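Local coordinates for uncharacterized protein (Bacteroides ovatus, PDB 3P02) that is of unknown function but combines a DUF4973 domain with a C-terminal BT_3044-like domain built on a long antiparallel beta sheet, at residues I192-A197 and N209-L214; G198-D203 and F276-S281; F213-G218 and K231-N236; S270-D275 and G293-S298. One frame throughout, in Å; residues are numbered along the deposited sequence. Where two conformers were deposited one is given.

Contact 1 of 4, residues I192-A197 and N209-L214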
loop_
_atom_site.group_PDB
_atom_site.type_symbol
_atom_site.label_atom_id
_atom_site.label_comp_id
_atom_site.label_asym_id
_atom_site.label_seq_id
_atom_site.Cartn_x
_atom_site.Cartn_y
_atom_site.Cartn_z
ATOM N N ILE A 192 0.848 -0.165 -14.895
ATOM C CA ILE A 192 -0.544 -0.615 -14.773
ATOM C C ILE A 192 -0.961 -0.500 -13.305
ATOM O O ILE A 192 -0.220 -0.921 -12.398
ATOM C CB ILE A 192 -0.752 -2.075 -15.295
ATOM C CG1 ILE A 192 -0.356 -2.201 -16.803
ATOM C CG2 ILE A 192 -2.224 -2.567 -15.051
ATOM C CD1 ILE A 192 -0.285 -3.684 -17.262
ATOM N N VAL A 193 -2.135 0.100 -13.094
ATOM C CA VAL A 193 -2.755 0.240 -11.786
ATOM C C VAL A 193 -4.191 -0.257 -11.880
ATOM O O VAL A 193 -4.671 -0.570 -12.962
ATOM C CB VAL A 193 -2.734 1.734 -11.290
ATOM C CG1 VAL A 193 -1.306 2.289 -11.149
ATOM C CG2 VAL A 193 -3.589 2.632 -12.186
ATOM N N PHE A 194 -4.884 -0.284 -10.754
ATOM C CA PHE A 194 -6.326 -0.499 -10.789
ATOM C C PHE A 194 -6.969 0.308 -9.690
ATOM O O PHE A 194 -6.333 0.615 -8.683
ATOM C CB PHE A 194 -6.736 -1.968 -10.655
ATOM C CG PHE A 194 -6.367 -2.619 -9.351
ATOM C CD1 PHE A 194 -7.222 -2.544 -8.245
ATOM C CD2 PHE A 194 -5.181 -3.341 -9.229
ATOM C CE1 PHE A 194 -6.892 -3.191 -7.042
ATOM C CE2 PHE A 194 -4.839 -3.959 -8.017
ATOM C CZ PHE A 194 -5.699 -3.888 -6.937
ATOM N N PHE A 195 -8.221 0.657 -9.892
ATOM C CA PHE A 195 -9.027 1.265 -8.858
ATOM C C PHE A 195 -10.293 0.428 -8.823
ATOM O O PHE A 195 -10.465 -0.454 -9.676
ATOM C CB PHE A 195 -9.290 2.760 -9.119
ATOM C CG PHE A 195 -10.154 3.067 -10.325
ATOM C CD1 PHE A 195 -9.604 3.107 -11.612
ATOM C CD2 PHE A 195 -11.518 3.287 -10.179
ATOM C CE1 PHE A 195 -10.418 3.329 -12.737
ATOM C CE2 PHE A 195 -12.327 3.560 -11.306
ATOM C CZ PHE A 195 -11.764 3.582 -12.565
ATOM N N TYR A 196 -11.197 0.725 -7.893
ATOM C CA TYR A 196 -12.454 -0.009 -7.846
ATOM C C TYR A 196 -13.621 0.863 -8.303
ATOM O O TYR A 196 -13.767 1.990 -7.837
ATOM C CB TYR A 196 -12.761 -0.502 -6.415
ATOM C CG TYR A 196 -11.674 -1.354 -5.798
ATOM C CD1 TYR A 196 -11.390 -2.625 -6.294
ATOM C CD2 TYR A 196 -10.931 -0.888 -4.713
ATOM C CE1 TYR A 196 -10.378 -3.412 -5.730
ATOM C CE2 TYR A 196 -9.952 -1.680 -4.114
ATOM C CZ TYR A 196 -9.678 -2.939 -4.626
ATOM O OH TYR A 196 -8.704 -3.686 -4.021
ATOM N N ALA A 197 -14.475 0.312 -9.160
ATOM C CA ALA A 197 -15.689 0.985 -9.562
ATOM C C ALA A 197 -16.740 0.940 -8.417
ATOM O O ALA A 197 -16.599 0.151 -7.465
ATOM C CB ALA A 197 -16.263 0.305 -10.807
ATOM N N ASN A 209 -14.367 -7.831 -7.392
ATOM C CA ASN A 209 -15.342 -7.870 -8.494
ATOM C C ASN A 209 -15.435 -6.563 -9.276
ATOM O O ASN A 209 -16.007 -6.552 -10.371
ATOM C CB ASN A 209 -16.733 -8.137 -7.917
ATOM C CG ASN A 209 -16.799 -9.448 -7.193
ATOM O OD1 ASN A 209 -16.176 -10.424 -7.611
ATOM N ND2 ASN A 209 -17.657 -9.511 -6.192
ATOM N N TYR A 210 -14.959 -5.446 -8.661
ATOM C CA TYR A 210 -15.136 -4.098 -9.214
ATOM C C TYR A 210 -13.829 -3.479 -9.686
ATOM O O TYR A 210 -13.774 -2.284 -9.932
ATOM C CB TYR A 210 -15.853 -3.204 -8.159
ATOM C CG TYR A 210 -17.263 -3.718 -7.972
ATOM C CD1 TYR A 210 -18.262 -3.405 -8.890
ATOM C CD2 TYR A 210 -17.569 -4.631 -6.956
ATOM C CE1 TYR A 210 -19.517 -3.995 -8.825
ATOM C CE2 TYR A 210 -18.833 -5.225 -6.879
ATOM C CZ TYR A 210 -19.806 -4.888 -7.805
ATOM O OH TYR A 210 -21.047 -5.476 -7.742
ATOM N N LYS A 211 -12.787 -4.278 -9.813
ATOM C CA LYS A 211 -11.494 -3.776 -10.283
ATOM C C LYS A 211 -11.537 -3.264 -11.731
ATOM O O LYS A 211 -11.997 -3.957 -12.655
ATOM C CB LYS A 211 -10.446 -4.888 -10.196
ATOM C CG LYS A 211 -10.002 -5.172 -8.757
ATOM C CD LYS A 211 -9.140 -6.438 -8.642
ATOM C CE LYS A 211 -7.798 -6.277 -9.330
ATOM N NZ LYS A 211 -7.026 -7.557 -9.346
ATOM N N VAL A 212 -11.038 -2.039 -11.913
ATOM C CA VAL A 212 -10.915 -1.412 -13.234
ATOM C C VAL A 212 -9.449 -1.067 -13.408
ATOM O O VAL A 212 -8.880 -0.353 -12.573
ATOM C CB VAL A 212 -11.829 -0.176 -13.397
ATOM C CG1 VAL A 212 -11.568 0.483 -14.756
ATOM C CG2 VAL A 212 -13.302 -0.572 -13.254
ATOM N N PHE A 213 -8.837 -1.603 -14.458
ATOM C CA PHE A 213 -7.421 -1.421 -14.715
ATOM C C PHE A 213 -7.177 -0.231 -15.613
ATOM O O PHE A 213 -7.954 0.030 -16.536
ATOM C CB PHE A 213 -6.844 -2.673 -15.376
ATOM C CG PHE A 213 -6.864 -3.926 -14.523
ATOM C CD1 PHE A 213 -8.002 -4.734 -14.465
ATOM C CD2 PHE A 213 -5.762 -4.277 -13.754
ATOM C CE1 PHE A 213 -8.044 -5.865 -13.624
ATOM C CE2 PHE A 213 -5.793 -5.414 -12.930
ATOM C CZ PHE A 213 -6.928 -6.204 -12.878
ATOM N N LEU A 214 -6.071 0.473 -15.340
ATOM C CA LEU A 214 -5.576 1.604 -16.135
ATOM C C LEU A 214 -4.154 1.372 -16.483
ATOM O O LEU A 214 -3.356 1.030 -15.587
ATOM C CB LEU A 214 -5.682 2.945 -15.360
ATOM C CG LEU A 214 -7.116 3.442 -15.093
ATOM C CD1 LEU A 214 -7.113 4.541 -14.005
ATOM C CD2 LEU A 214 -7.779 3.935 -16.402
#
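The F194 ring carries the K211 methylene CE over the centre of one face, 3.7 Å from the ring centroid, with the ammonium NZ beyond it in a cation-pi contact 16° off the ring normal. The edge of the same ring faces Y196 CZ, in plane, while Y196 CE1 lies 3.5 Å from K211 CG, so the two rings meet the lysine chain at different points, Y196 at CG and F194 at CE. On the other side of the sheet V212 CB sits over one face of the F195 ring, offset toward the rim, and L214 CD1 reaches F195 CD1 at 3.7 Å. An alanine at F194 would probably leave the K211 ammonium without its aromatic partner and its chain freer to turn. Straight backbone bonds fix this antiparallel register, among them V212 N to F195 O (2.8 Å, 170°). Strand 192-196 runs between strands 182-187 and 211-220; F195 packs on I183 and L185, and F195 and V212 both meet F274 of strand 262-278.

Contact 2 of 4, residues G198-D203 and F276-S281. With EDO (1,2-ethanediol), chain D.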
loop_
_atom_site.group_PDB
_atom_site.type_symbol
_atom_site.label_atom_id
_atom_site.label_comp_id
_atom_site.label_asym_id
_atom_site.label_seq_id
_atom_site.Cartn_x
_atom_site.Cartn_y
_atom_site.Cartn_z
ATOM N N GLY A 198 -17.803 1.750 -8.555
ATOM C CA GLY A 198 -18.943 1.689 -7.635
ATOM C C GLY A 198 -18.705 1.952 -6.165
ATOM O O GLY A 198 -19.342 1.316 -5.308
ATOM N N GLN A 199 -17.810 2.902 -5.874
ATOM C CA GLN A 199 -17.457 3.365 -4.523
ATOM C C GLN A 199 -16.730 2.305 -3.688
ATOM O O GLN A 199 -16.499 2.521 -2.495
ATOM C CB GLN A 199 -18.682 3.901 -3.762
ATOM C CG GLN A 199 -19.081 5.273 -4.216
ATOM C CD GLN A 199 -20.008 5.934 -3.238
ATOM O OE1 GLN A 199 -21.043 5.380 -2.876
ATOM N NE2 GLN A 199 -19.667 7.149 -2.829
ATOM N N ARG A 200 -16.296 1.202 -4.316
ATOM C CA ARG A 200 -15.561 0.180 -3.573
ATOM C C ARG A 200 -14.181 0.718 -3.151
ATOM O O ARG A 200 -13.594 1.611 -3.783
ATOM C CB ARG A 200 -15.416 -1.126 -4.394
ATOM C CG ARG A 200 -16.536 -2.164 -4.173
ATOM C CD ARG A 200 -17.928 -1.606 -4.469
ATOM N NE ARG A 200 -18.936 -2.651 -4.391
ATOM C CZ ARG A 200 -20.176 -2.528 -4.860
ATOM N NH1 ARG A 200 -20.592 -1.371 -5.373
ATOM N NH2 ARG A 200 -21.021 -3.544 -4.785
ATOM N N THR A 201 -13.667 0.178 -2.046
ATOM C CA THR A 201 -12.351 0.533 -1.514
ATOM C C THR A 201 -11.733 -0.746 -0.976
ATOM O O THR A 201 -12.402 -1.790 -0.942
ATOM C CB THR A 201 -12.453 1.596 -0.367
ATOM O OG1 THR A 201 -13.008 0.936 0.778
ATOM C CG2 THR A 201 -13.313 2.846 -0.723
ATOM N N GLU A 202 -10.535 -0.627 -0.387
ATOM C CA GLU A 202 -9.855 -1.714 0.308
ATOM C C GLU A 202 -10.750 -2.325 1.430
ATOM O O GLU A 202 -10.529 -3.469 1.813
ATOM C CB GLU A 202 -8.533 -1.176 0.895
ATOM C CG GLU A 202 -8.721 -0.075 1.938
ATOM C CD GLU A 202 -7.461 0.382 2.653
ATOM O OE1 GLU A 202 -6.503 -0.417 2.766
ATOM O OE2 GLU A 202 -7.440 1.544 3.113
ATOM N N ASP A 203 -11.761 -1.577 1.937
ATOM C CA ASP A 203 -12.612 -2.038 3.035
ATOM C C ASP A 203 -13.851 -2.781 2.591
ATOM O O ASP A 203 -14.629 -3.206 3.450
ATOM C CB ASP A 203 -13.052 -0.858 3.915
ATOM C CG ASP A 203 -11.930 -0.140 4.646
ATOM O OD1 ASP A 203 -10.862 -0.764 4.866
ATOM O OD2 ASP A 203 -12.054 1.076 4.851
ATOM N N PHE A 276 -20.953 -0.016 -16.087
ATOM C CA PHE A 276 -20.680 -1.234 -15.334
ATOM C C PHE A 276 -21.904 -1.542 -14.535
ATOM O O PHE A 276 -22.753 -0.670 -14.330
ATOM C CB PHE A 276 -19.437 -1.125 -14.440
ATOM C CG PHE A 276 -19.695 -0.337 -13.188
ATOM C CD1 PHE A 276 -19.668 1.060 -13.204
ATOM C CD2 PHE A 276 -19.988 -0.991 -11.983
ATOM C CE1 PHE A 276 -19.969 1.781 -12.046
ATOM C CE2 PHE A 276 -20.316 -0.266 -10.839
ATOM C CZ PHE A 276 -20.289 1.113 -10.871
ATOM N N VAL A 277 -21.982 -2.776 -14.043
ATOM C CA VAL A 277 -23.121 -3.209 -13.259
ATOM C C VAL A 277 -22.687 -3.512 -11.822
ATOM O O VAL A 277 -21.654 -4.180 -11.624
ATOM C CB VAL A 277 -23.739 -4.467 -13.943
ATOM C CG1 VAL A 277 -24.843 -5.086 -13.095
ATOM C CG2 VAL A 277 -24.257 -4.138 -15.342
ATOM N N ASP A 278 -23.482 -3.074 -10.853
ATOM C CA ASP A 278 -23.300 -3.420 -9.459
ATOM C C ASP A 278 -24.281 -4.576 -9.234
ATOM O O ASP A 278 -25.502 -4.353 -9.189
ATOM C CB ASP A 278 -23.579 -2.230 -8.543
ATOM C CG ASP A 278 -23.506 -2.572 -7.067
ATOM O OD1 ASP A 278 -23.618 -3.794 -6.714
ATOM O OD2 ASP A 278 -23.351 -1.639 -6.254
ATOM N N TYR A 279 -23.779 -5.811 -9.179
ATOM C CA TYR A 279 -24.656 -6.975 -9.048
ATOM C C TYR A 279 -24.581 -7.577 -7.635
ATOM O O TYR A 279 -25.029 -8.705 -7.426
ATOM C CB TYR A 279 -24.282 -8.023 -10.140
ATOM C CG TYR A 279 -22.869 -8.564 -10.013
ATOM C CD1 TYR A 279 -21.781 -7.861 -10.530
ATOM C CD2 TYR A 279 -22.622 -9.796 -9.401
ATOM C CE1 TYR A 279 -20.481 -8.334 -10.379
ATOM C CE2 TYR A 279 -21.332 -10.300 -9.289
ATOM C CZ TYR A 279 -20.263 -9.570 -9.788
ATOM O OH TYR A 279 -18.975 -10.049 -9.661
ATOM N N THR A 280 -23.986 -6.837 -6.652
ATOM C CA THR A 280 -23.813 -7.415 -5.314
ATOM C C THR A 280 -24.326 -6.529 -4.174
ATOM O O THR A 280 -24.544 -7.075 -3.091
ATOM C CB THR A 280 -22.315 -7.749 -5.065
ATOM O OG1 THR A 280 -21.531 -6.575 -5.295
ATOM C CG2 THR A 280 -21.795 -8.874 -5.979
ATOM N N SER A 281 -24.494 -5.200 -4.372
ATOM C CA SER A 281 -24.962 -4.314 -3.271
ATOM C C SER A 281 -26.383 -4.587 -2.839
ATOM O O SER A 281 -26.695 -4.488 -1.641
ATOM C CB SER A 281 -24.923 -2.848 -3.694
ATOM O OG SER A 281 -23.592 -2.398 -3.799
HETATM C C1 EDO D . -22.631 1.756 -4.680
HETATM O O1 EDO D . -21.461 1.458 -3.909
HETATM C C2 EDO D . -22.584 3.194 -5.181
HETATM O O2 EDO D . -22.962 4.089 -4.127
#
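R200 reaches D278 through a chain bent at chi2 (57°), which turns CD aside, while D278 has CG anti to its backbone N (chi1 176°). The two side chains cross at about a right angle, guanidinium and carboxylate planes 67° apart. R200 NH1 donates to D278 OD2 at 2.9 Å; the acceptor lies in the guanidinium plane, yet the donor stands above the carboxylate plane. A weak second bond, R200 NH2 to D278 OD1 at 3.2 Å, completes the salt bridge. R200 NH1 binds G198 O at 3.0 Å, and the O1 hydroxyl of an ethanediol, probably from the crystallisation liquor, donates to that oxygen. D278 OD1 accepts the backbone N-H of T280, an Asx turn, and of S281, an Asx motif, and S281 OG donates to the syn lone pair of OD2 at 2.6 Å. R200 NH2 has a further salt bridge to D206. With two acidic partners around one buried arginine, and several donors on D278, both charges are likely to be stabilised in their ionised forms.

Contact 3 of 4, residues F213-G218 and K231-N236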
loop_
_atom_site.group_PDB
_atom_site.type_symbol
_atom_site.label_atom_id
_atom_site.label_comp_id
_atom_site.label_asym_id
_atom_site.label_seq_id
_atom_site.Cartn_x
_atom_site.Cartn_y
_atom_site.Cartn_z
ATOM N N PHE A 213 -8.837 -1.603 -14.458
ATOM C CA PHE A 213 -7.421 -1.421 -14.715
ATOM C C PHE A 213 -7.177 -0.231 -15.613
ATOM O O PHE A 213 -7.954 0.030 -16.536
ATOM C CB PHE A 213 -6.844 -2.673 -15.376
ATOM C CG PHE A 213 -6.864 -3.926 -14.523
ATOM C CD1 PHE A 213 -8.002 -4.734 -14.465
ATOM C CD2 PHE A 213 -5.762 -4.277 -13.754
ATOM C CE1 PHE A 213 -8.044 -5.865 -13.624
ATOM C CE2 PHE A 213 -5.793 -5.414 -12.930
ATOM C CZ PHE A 213 -6.928 -6.204 -12.878
ATOM N N LEU A 214 -6.071 0.473 -15.340
ATOM C CA LEU A 214 -5.576 1.604 -16.135
ATOM C C LEU A 214 -4.154 1.372 -16.483
ATOM O O LEU A 214 -3.356 1.030 -15.587
ATOM C CB LEU A 214 -5.682 2.945 -15.360
ATOM C CG LEU A 214 -7.116 3.442 -15.093
ATOM C CD1 LEU A 214 -7.113 4.541 -14.005
ATOM C CD2 LEU A 214 -7.779 3.935 -16.402
ATOM N N GLN A 215 -3.813 1.578 -17.751
ATOM C CA GLN A 215 -2.427 1.464 -18.191
ATOM C C GLN A 215 -1.967 2.807 -18.716
ATOM O O GLN A 215 -2.635 3.382 -19.573
ATOM C CB GLN A 215 -2.272 0.370 -19.255
ATOM C CG GLN A 215 -0.837 0.205 -19.770
ATOM C CD GLN A 215 -0.753 -0.891 -20.802
ATOM O OE1 GLN A 215 -1.630 -1.750 -20.902
ATOM N NE2 GLN A 215 0.310 -0.897 -21.587
ATOM N N PHE A 216 -0.847 3.302 -18.186
ATOM C CA PHE A 216 -0.254 4.571 -18.608
ATOM C C PHE A 216 0.776 4.268 -19.678
ATOM O O PHE A 216 1.855 3.763 -19.363
ATOM C CB PHE A 216 0.400 5.257 -17.386
ATOM C CG PHE A 216 -0.599 5.692 -16.352
ATOM C CD1 PHE A 216 -1.102 4.784 -15.409
ATOM C CD2 PHE A 216 -1.084 6.994 -16.335
ATOM C CE1 PHE A 216 -2.045 5.186 -14.461
ATOM C CE2 PHE A 216 -2.005 7.405 -15.361
ATOM C CZ PHE A 216 -2.496 6.485 -14.436
ATOM N N THR A 217 0.452 4.530 -20.936
ATOM C CA THR A 217 1.415 4.228 -22.009
ATOM C C THR A 217 2.411 5.367 -22.182
ATOM O O THR A 217 2.169 6.495 -21.754
ATOM C CB THR A 217 0.681 3.997 -23.374
ATOM O OG1 THR A 217 0.397 5.278 -23.980
ATOM C CG2 THR A 217 -0.602 3.123 -23.245
ATOM N N GLY A 218 3.470 5.101 -22.925
ATOM C CA GLY A 218 4.410 6.169 -23.259
ATOM C C GLY A 218 4.132 6.799 -24.616
ATOM O O GLY A 218 4.986 7.522 -25.149
ATOM N N LYS A 231 -4.844 2.695 -21.629
ATOM C CA LYS A 231 -5.761 1.575 -21.824
ATOM C C LYS A 231 -6.612 1.495 -20.558
ATOM O O LYS A 231 -6.114 1.787 -19.470
ATOM C CB LYS A 231 -5.025 0.256 -22.082
ATOM C CG LYS A 231 -4.293 0.267 -23.429
ATOM C CD LYS A 231 -3.462 -0.985 -23.650
ATOM C CE LYS A 231 -2.672 -0.915 -24.937
ATOM N NZ LYS A 231 -1.822 -2.120 -25.125
ATOM N N ILE A 232 -7.860 1.086 -20.700
ATOM C CA ILE A 232 -8.765 0.865 -19.577
ATOM C C ILE A 232 -9.501 -0.454 -19.820
ATOM O O ILE A 232 -9.963 -0.706 -20.946
ATOM C CB ILE A 232 -9.749 2.063 -19.337
ATOM C CG1 ILE A 232 -10.463 1.897 -17.968
ATOM C CG2 ILE A 232 -10.763 2.234 -20.525
ATOM C CD1 ILE A 232 -11.356 3.147 -17.551
ATOM N N TRP A 233 -9.614 -1.302 -18.789
ATOM C CA TRP A 233 -10.331 -2.554 -18.978
ATOM C C TRP A 233 -10.733 -3.174 -17.645
ATOM O O TRP A 233 -10.271 -2.748 -16.590
ATOM C CB TRP A 233 -9.469 -3.557 -19.804
ATOM C CG TRP A 233 -8.283 -4.122 -19.072
ATOM C CD1 TRP A 233 -8.199 -5.353 -18.483
ATOM C CD2 TRP A 233 -6.986 -3.514 -18.913
ATOM N NE1 TRP A 233 -6.949 -5.534 -17.935
ATOM C CE2 TRP A 233 -6.176 -4.430 -18.198
ATOM C CE3 TRP A 233 -6.406 -2.314 -19.366
ATOM C CZ2 TRP A 233 -4.823 -4.184 -17.925
ATOM C CZ3 TRP A 233 -5.091 -2.030 -19.022
ATOM C CH2 TRP A 233 -4.314 -2.956 -18.303
ATOM N N ALA A 234 -11.572 -4.214 -17.703
ATOM C CA ALA A 234 -11.935 -4.990 -16.533
ATOM C C ALA A 234 -11.637 -6.438 -16.814
ATOM O O ALA A 234 -11.585 -6.831 -17.983
ATOM C CB ALA A 234 -13.418 -4.820 -16.193
ATOM N N GLU A 235 -11.385 -7.218 -15.765
ATOM C CA GLU A 235 -11.215 -8.672 -15.926
ATOM C C GLU A 235 -12.514 -9.422 -15.601
ATOM O O GLU A 235 -12.718 -10.519 -16.114
ATOM C CB GLU A 235 -10.110 -9.220 -15.018
ATOM C CG GLU A 235 -8.724 -8.908 -15.524
ATOM C CD GLU A 235 -7.604 -9.391 -14.628
ATOM O OE1 GLU A 235 -7.879 -9.867 -13.503
ATOM O OE2 GLU A 235 -6.439 -9.267 -15.056
ATOM N N ASN A 236 -13.346 -8.863 -14.706
ATOM C CA ASN A 236 -14.587 -9.501 -14.256
ATOM C C ASN A 236 -15.688 -9.355 -15.306
ATOM O O ASN A 236 -16.246 -8.262 -15.457
ATOM C CB ASN A 236 -15.032 -8.907 -12.919
ATOM C CG ASN A 236 -16.270 -9.585 -12.366
ATOM O OD1 ASN A 236 -16.682 -10.676 -12.838
ATOM N ND2 ASN A 236 -16.876 -8.995 -11.341
#
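F213 can be followed outward from CB, which lies over the centre of the six-membered ring of W233, 3.5 Å from its centroid and 16° off the normal. CG already overhangs the indole rim, 3.8 Å from W233 CE2. CD1 then meets W233 NE1 at 3.7 Å and has W233 O near the plane of its ring edge. CE1 and CZ, at the far end, touch the E235 side chain, with CE1 3.7 Å from E235 CG. The phenyl and the five-membered indole ring are near parallel, 11° apart, but slid so far that they barely overlap. W233 chi1 of 71° sets CG between the backbone N and carbonyl carbon, and the indole lies back across its neighbour strand, its rim atom CZ3 meeting Q215 CB. An alanine at W233 would probably uncover F213 CB and leave Q215 CB without its aromatic neighbour. K231 runs alongside Q215. On the face bearing L214 and I232, L214 CD2 meets I232 CG1. Paired backbone bonds join F213 to W233 and Q215 to K231, with L214 and I232 as the non-hydrogen-bonded pair between them. This is the regular antiparallel ladder of a beta hairpin, formed by strands 211-220 and 228-234.

Contact 4 of 4, residues S270-D275 and G293-S298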
loop_
_atom_site.group_PDB
_atom_site.type_symbol
_atom_site.label_atom_id
_atom_site.label_comp_id
_atom_site.label_asym_id
_atom_site.label_seq_id
_atom_site.Cartn_x
_atom_site.Cartn_y
_atom_site.Cartn_z
ATOM N N SER A 270 -8.027 12.041 -17.948
ATOM C CA SER A 270 -9.293 12.519 -18.498
ATOM C C SER A 270 -9.916 11.486 -19.411
ATOM O O SER A 270 -9.320 10.432 -19.658
ATOM C CB SER A 270 -9.091 13.827 -19.269
ATOM O OG SER A 270 -8.520 14.850 -18.466
ATOM N N ASP A 271 -11.144 11.751 -19.865
ATOM C CA ASP A 271 -11.816 10.917 -20.855
ATOM C C ASP A 271 -12.124 9.497 -20.353
ATOM O O ASP A 271 -12.117 8.538 -21.122
ATOM C CB ASP A 271 -11.029 10.866 -22.187
ATOM C CG ASP A 271 -10.782 12.220 -22.796
ATOM O OD1 ASP A 271 -11.700 13.059 -22.762
ATOM O OD2 ASP A 271 -9.647 12.473 -23.195
ATOM N N ILE A 272 -12.443 9.381 -19.066
ATOM C CA ILE A 272 -12.954 8.116 -18.518
ATOM C C ILE A 272 -14.464 8.142 -18.744
ATOM O O ILE A 272 -15.114 9.126 -18.397
ATOM C CB ILE A 272 -12.619 7.954 -17.023
ATOM C CG1 ILE A 272 -11.085 7.966 -16.823
ATOM C CG2 ILE A 272 -13.232 6.632 -16.483
ATOM C CD1 ILE A 272 -10.666 8.075 -15.278
ATOM N N ASP A 273 -15.008 7.072 -19.300
ATOM C CA ASP A 273 -16.454 6.980 -19.528
ATOM C C ASP A 273 -16.797 5.518 -19.722
ATOM O O ASP A 273 -16.515 4.957 -20.780
ATOM C CB ASP A 273 -16.900 7.829 -20.739
ATOM C CG ASP A 273 -18.405 7.931 -20.941
ATOM O OD1 ASP A 273 -19.149 7.113 -20.343
ATOM O OD2 ASP A 273 -18.836 8.827 -21.683
ATOM N N PHE A 274 -17.351 4.880 -18.675
ATOM C CA PHE A 274 -17.703 3.479 -18.826
ATOM C C PHE A 274 -18.929 3.101 -18.060
ATOM O O PHE A 274 -19.145 3.555 -16.931
ATOM C CB PHE A 274 -16.539 2.540 -18.416
ATOM C CG PHE A 274 -16.114 2.641 -16.959
ATOM C CD1 PHE A 274 -16.742 1.869 -15.971
ATOM C CD2 PHE A 274 -15.118 3.518 -16.568
ATOM C CE1 PHE A 274 -16.350 1.954 -14.619
ATOM C CE2 PHE A 274 -14.705 3.576 -15.225
ATOM C CZ PHE A 274 -15.338 2.805 -14.259
ATOM N N ASP A 275 -19.688 2.169 -18.642
ATOM C CA ASP A 275 -20.792 1.536 -17.959
ATOM C C ASP A 275 -20.279 0.319 -17.195
ATOM O O ASP A 275 -19.337 -0.340 -17.635
ATOM C CB ASP A 275 -21.889 1.074 -18.945
ATOM C CG ASP A 275 -22.691 2.163 -19.606
ATOM O OD1 ASP A 275 -22.699 3.317 -19.078
ATOM O OD2 ASP A 275 -23.387 1.855 -20.596
ATOM N N GLY A 293 -15.744 10.982 -16.363
ATOM C CA GLY A 293 -14.999 12.144 -15.889
ATOM C C GLY A 293 -13.514 11.894 -15.883
ATOM O O GLY A 293 -12.968 11.316 -16.827
ATOM N N GLY A 294 -12.875 12.337 -14.816
ATOM C CA GLY A 294 -11.444 12.199 -14.691
ATOM C C GLY A 294 -10.974 12.092 -13.267
ATOM O O GLY A 294 -11.775 12.072 -12.321
ATOM N N LEU A 295 -9.660 11.912 -13.141
ATOM C CA LEU A 295 -8.959 11.757 -11.863
ATOM C C LEU A 295 -7.722 12.609 -11.849
ATOM O O LEU A 295 -7.164 12.882 -12.905
ATOM C CB LEU A 295 -8.532 10.296 -11.686
ATOM C CG LEU A 295 -9.680 9.259 -11.658
ATOM C CD1 LEU A 295 -9.130 7.828 -11.717
ATOM C CD2 LEU A 295 -10.538 9.414 -10.389
ATOM N N SER A 296 -7.266 13.004 -10.674
ATOM C CA SER A 296 -6.038 13.775 -10.634
ATOM C C SER A 296 -5.297 13.545 -9.338
ATOM O O SER A 296 -5.895 13.188 -8.309
ATOM C CB SER A 296 -6.302 15.269 -10.814
ATOM O OG SER A 296 -7.109 15.799 -9.780
ATOM N N VAL A 297 -3.975 13.719 -9.402
ATOM C CA VAL A 297 -3.146 13.685 -8.208
ATOM C C VAL A 297 -2.248 14.920 -8.236
ATOM O O VAL A 297 -1.764 15.337 -9.305
ATOM C CB VAL A 297 -2.351 12.359 -8.013
ATOM C CG1 VAL A 297 -1.215 12.209 -9.021
ATOM C CG2 VAL A 297 -1.817 12.231 -6.574
ATOM N N SER A 298 -2.022 15.487 -7.061
ATOM C CA SER A 298 -1.117 16.616 -6.902
ATOM C C SER A 298 -0.155 16.229 -5.766
ATOM O O SER A 298 -0.551 16.213 -4.604
ATOM C CB SER A 298 -1.911 17.884 -6.586
ATOM O OG SER A 298 -1.047 18.969 -6.312
#
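I272 O accepts the backbone N-H of G293 at 2.8 Å, a fairly straight bond with an N-H...O angle of 164°, its donor tilted from the carbonyl plane. The return bond, I272 N to G293 O, is longer at 3.0 Å and less straight, at 150°, though its donor lies nearly in line with the C=O bond. Together they define one antiparallel hydrogen-bonded pair. At the backbone angles of G293, with phi at 139°, a side chain would collide with the carbonyl O of the residue before, which suits glycine. The chain bends here from one sheet face to another, and the segments are far from strictly antiparallel. I272 CB lies 3.4 Å from G293 O. Farther out, I272 CD1 meets L295 CD1 at 3.9 Å, the two side chains crossing at about a right angle, and also approaches G294 CA. L295 in turn packs on I269 and on F161 of strand 159-162, while I272 packs on P247 of strand 242-255. Between strands 262-278 and 287-302 the chemistry is therefore divided: two backbone bonds give direction and register where the chain bends, and a small apolar contact between buried I272 and L295 carries the side-chain part.

All four contacts reach one antiparallel sheet within the BT_3044-like region, contact 2 through a loop on one side. Contact 1 is the most buried, while contacts 2, 3 and 4 are only partly so. Contacts 1 and 3 share F213 and L214, so strand 211-220 is paired on both sides, and their centres lie about 8 Å apart. Contacts 2 and 4 both use strand 262-278 but differ in kind: contact 2 is a charged loop-to-strand clasp, contact 4 a backbone pairing at a bend. Hydroxyl groups connect the polar ends, Y210 of contact 1 bonding T280 of contact 2. Apolar F274 of contact 4 meets V212 of contact 1 and I232 of contact 3.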